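PDB 2XR1: transcription termination factor FttA from Methanosarcina mazei, which probably terminates transcription by cutting nascent RNA at the polymerase exit channel as a zinc-dependent endonuclease, then degrading the released transcript from its 5' end. Local coordinates for residues I165-T168 against V169-I173. Residues are numbered along the deposited sequence; the frame is centred on the assembly and turned at random.
Sequences ILKT and VGRKI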
ATOM      1  N   ILE B 165       1.027 -30.160  -5.471  1.00 50.46           N
ATOM      2  CA  ILE B 165       1.212 -28.719  -5.490  1.00 47.06           C
ATOM      3  C   ILE B 165       0.735 -28.142  -6.819  1.00 45.72           C
ATOM      4  O   ILE B 165       0.197 -27.049  -6.837  1.00 44.94           O
ATOM      5  CB  ILE B 165       2.696 -28.341  -5.316  1.00 45.61           C
ATOM      6  CG1 ILE B 165       3.197 -28.711  -3.943  1.00 45.54           C
ATOM      7  CG2 ILE B 165       2.951 -26.817  -5.533  1.00 42.04           C
ATOM      8  CD1 ILE B 165       4.663 -28.883  -3.914  1.00 44.05           C
ATOM      9  N   LEU B 166       0.957 -28.834  -7.937  1.00 45.57           N
ATOM     10  CA  LEU B 166       0.444 -28.358  -9.223  1.00 44.07           C
ATOM     11  C   LEU B 166      -1.080 -28.345  -9.231  1.00 45.42           C
ATOM     12  O   LEU B 166      -1.681 -27.411  -9.761  1.00 44.62           O
ATOM     13  CB  LEU B 166       0.971 -29.178 -10.408  1.00 44.51           C
ATOM     14  CG  LEU B 166       2.466 -29.024 -10.788  1.00 43.33           C
ATOM     15  CD1 LEU B 166       2.757 -29.714 -12.092  1.00 44.63           C
ATOM     16  CD2 LEU B 166       2.905 -27.592 -10.872  1.00 39.87           C
ATOM     17  N   LYS B 167      -1.709 -29.353  -8.641  1.00 47.73           N
ATOM     18  CA  LYS B 167      -3.161 -29.390  -8.605  1.00 49.43           C
ATOM     19  C   LYS B 167      -3.719 -28.235  -7.809  1.00 48.12           C
ATOM     20  O   LYS B 167      -4.772 -27.699  -8.152  1.00 48.25           O
ATOM     21  CB  LYS B 167      -3.672 -30.662  -7.963  1.00 52.99           C
ATOM     22  CG  LYS B 167      -3.695 -31.869  -8.843  1.00 56.09           C
ATOM     23  CD  LYS B 167      -4.472 -33.005  -8.147  1.00 61.82           C
ATOM     24  CE  LYS B 167      -3.694 -34.314  -8.139  1.00 64.92           C
ATOM     25  NZ  LYS B 167      -4.218 -35.234  -7.077  1.00 70.04           N
ATOM     26  N   THR B 168      -3.037 -27.872  -6.728  1.00 46.84           N
ATOM     27  CA  THR B 168      -3.560 -26.850  -5.809  1.00 46.31           C
ATOM     28  C   THR B 168      -3.442 -25.480  -6.460  1.00 42.53           C
ATOM     29  O   THR B 168      -4.375 -24.691  -6.477  1.00 42.15           O
ATOM     30  CB  THR B 168      -2.860 -26.918  -4.388  1.00 47.08           C
ATOM     31  OG1 THR B 168      -3.182 -28.176  -3.767  1.00 50.92           O
ATOM     32  CG2 THR B 168      -3.354 -25.815  -3.470  1.00 45.71           C
ATOM     33  N   VAL B 169      -2.270 -25.226  -6.996  1.00 39.98           N
ATOM     34  CA  VAL B 169      -1.987 -24.006  -7.738  1.00 37.55           C
ATOM     35  C   VAL B 169      -2.931 -23.862  -8.921  1.00 38.04           C
ATOM     36  O   VAL B 169      -3.444 -22.770  -9.182  1.00 36.47           O
ATOM     37  CB  VAL B 169      -0.546 -24.027  -8.229  1.00 35.24           C
ATOM     38  CG1 VAL B 169      -0.326 -22.956  -9.254  1.00 32.72           C
ATOM     39  CG2 VAL B 169       0.362 -23.874  -7.033  1.00 34.63           C
ATOM     40  N   GLY B 170      -3.149 -24.982  -9.623  1.00 40.27           N
ATOM     41  CA  GLY B 170      -4.010 -25.020 -10.795  1.00 41.32           C
ATOM     42  C   GLY B 170      -5.423 -24.567 -10.494  1.00 43.45           C
ATOM     43  O   GLY B 170      -5.899 -23.624 -11.131  1.00 42.10           O
ATOM     44  N   ARG B 171      -6.061 -25.212  -9.506  1.00 46.23           N
ATOM     45  CA  ARG B 171      -7.435 -24.888  -9.088  1.00 49.35           C
ATOM     46  C   ARG B 171      -7.593 -23.443  -8.578  1.00 48.13           C
ATOM     47  O   ARG B 171      -8.642 -22.829  -8.688  1.00 49.31           O
ATOM     48  CB  ARG B 171      -7.918 -25.852  -7.995  1.00 52.49           C
ATOM     49  CG  ARG B 171      -8.029 -27.291  -8.446  1.00 56.84           C
ATOM     50  CD  ARG B 171      -8.538 -28.227  -7.332  1.00 62.58           C
ATOM     51  NE  ARG B 171      -7.946 -29.562  -7.497  1.00 65.69           N
ATOM     52  CZ  ARG B 171      -8.598 -30.695  -7.728  1.00 69.49           C
ATOM     53  NH1 ARG B 171      -9.926 -30.728  -7.797  1.00 73.69           N
ATOM     54  NH2 ARG B 171      -7.896 -31.828  -7.855  1.00 70.26           N
ATOM     55  N   LYS B 172      -6.542 -22.894  -8.018  1.00 46.29           N
ATOM     56  CA  LYS B 172      -6.569 -21.528  -7.547  1.00 45.44           C
ATOM     57  C   LYS B 172      -6.542 -20.542  -8.752  1.00 43.07           C
ATOM     58  O   LYS B 172      -7.263 -19.524  -8.783  1.00 42.55           O
ATOM     59  CB  LYS B 172      -5.373 -21.348  -6.590  1.00 44.48           C
ATOM     60  CG  LYS B 172      -5.139 -19.928  -6.123  1.00 46.68           C
ATOM     61  CD  LYS B 172      -4.732 -19.875  -4.648  1.00 50.87           C
ATOM     62  CE  LYS B 172      -4.076 -18.552  -4.312  1.00 50.75           C
ATOM     63  NZ  LYS B 172      -3.457 -18.646  -2.952  1.00 54.75           N
ATOM     64  N   ILE B 173      -5.714 -20.854  -9.751  1.00 41.33           N
ATOM     65  CA  ILE B 173      -5.687 -20.077 -10.986  1.00 39.27           C
ATOM     66  C   ILE B 173      -7.089 -20.014 -11.618  1.00 42.17           C
ATOM     67  O   ILE B 173      -7.520 -18.968 -12.097  1.00 41.99           O
ATOM     68  CB  ILE B 173      -4.683 -20.636 -11.972  1.00 37.03           C
ATOM     69  CG1 ILE B 173      -3.255 -20.433 -11.444  1.00 34.60           C
ATOM     70  CG2 ILE B 173      -4.841 -19.961 -13.281  1.00 35.46           C
ATOM     71  CD1 ILE B 173      -2.133 -21.043 -12.280  1.00 28.30           C
TER
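The guanidinium of Arg171 is met by Lys167 at its edge: CD of Lys167 lies in the guanidinium plane, 3.6 Å from Arg171 NH2, so methylene rather than ammonium makes the touch. Both side chains place CG anti to the carbonyl carbon and beside the backbone N (chi1 -80° for Lys167, -64° for Arg171); in Arg171 this brings CG to 3.3 Å from Lys167 O, and the two chains run side by side in the same direction. Lys167 NZ nevertheless stays 5.1 Å from Arg171 NH2. Acidic neighbours may ease this like-charge approach, since Glu31 forms a long, weak ion pair with NH2 and Glu164 another with NZ. Four successive i to i+4 bonds identify this as the C-terminal part of alpha-helix 159-173: Val169 N to Ile165 O (3.1 Å), Gly170 N to Leu166 O (2.8 Å), Arg171 N to Lys167 O (3.1 Å) and Lys172 N to Thr168 O (3.2 Å). The helix appears to sit between the first KH region, where Leu166 and Lys167 touch strand 30-33, and the metallo-beta-lactamase region. On the latter flank, Ile165 packs on His307, and Val169 on Pro265 and Tyr267, while the CG2 methyls of Ile165 and Val169 approach to 4.2 Å.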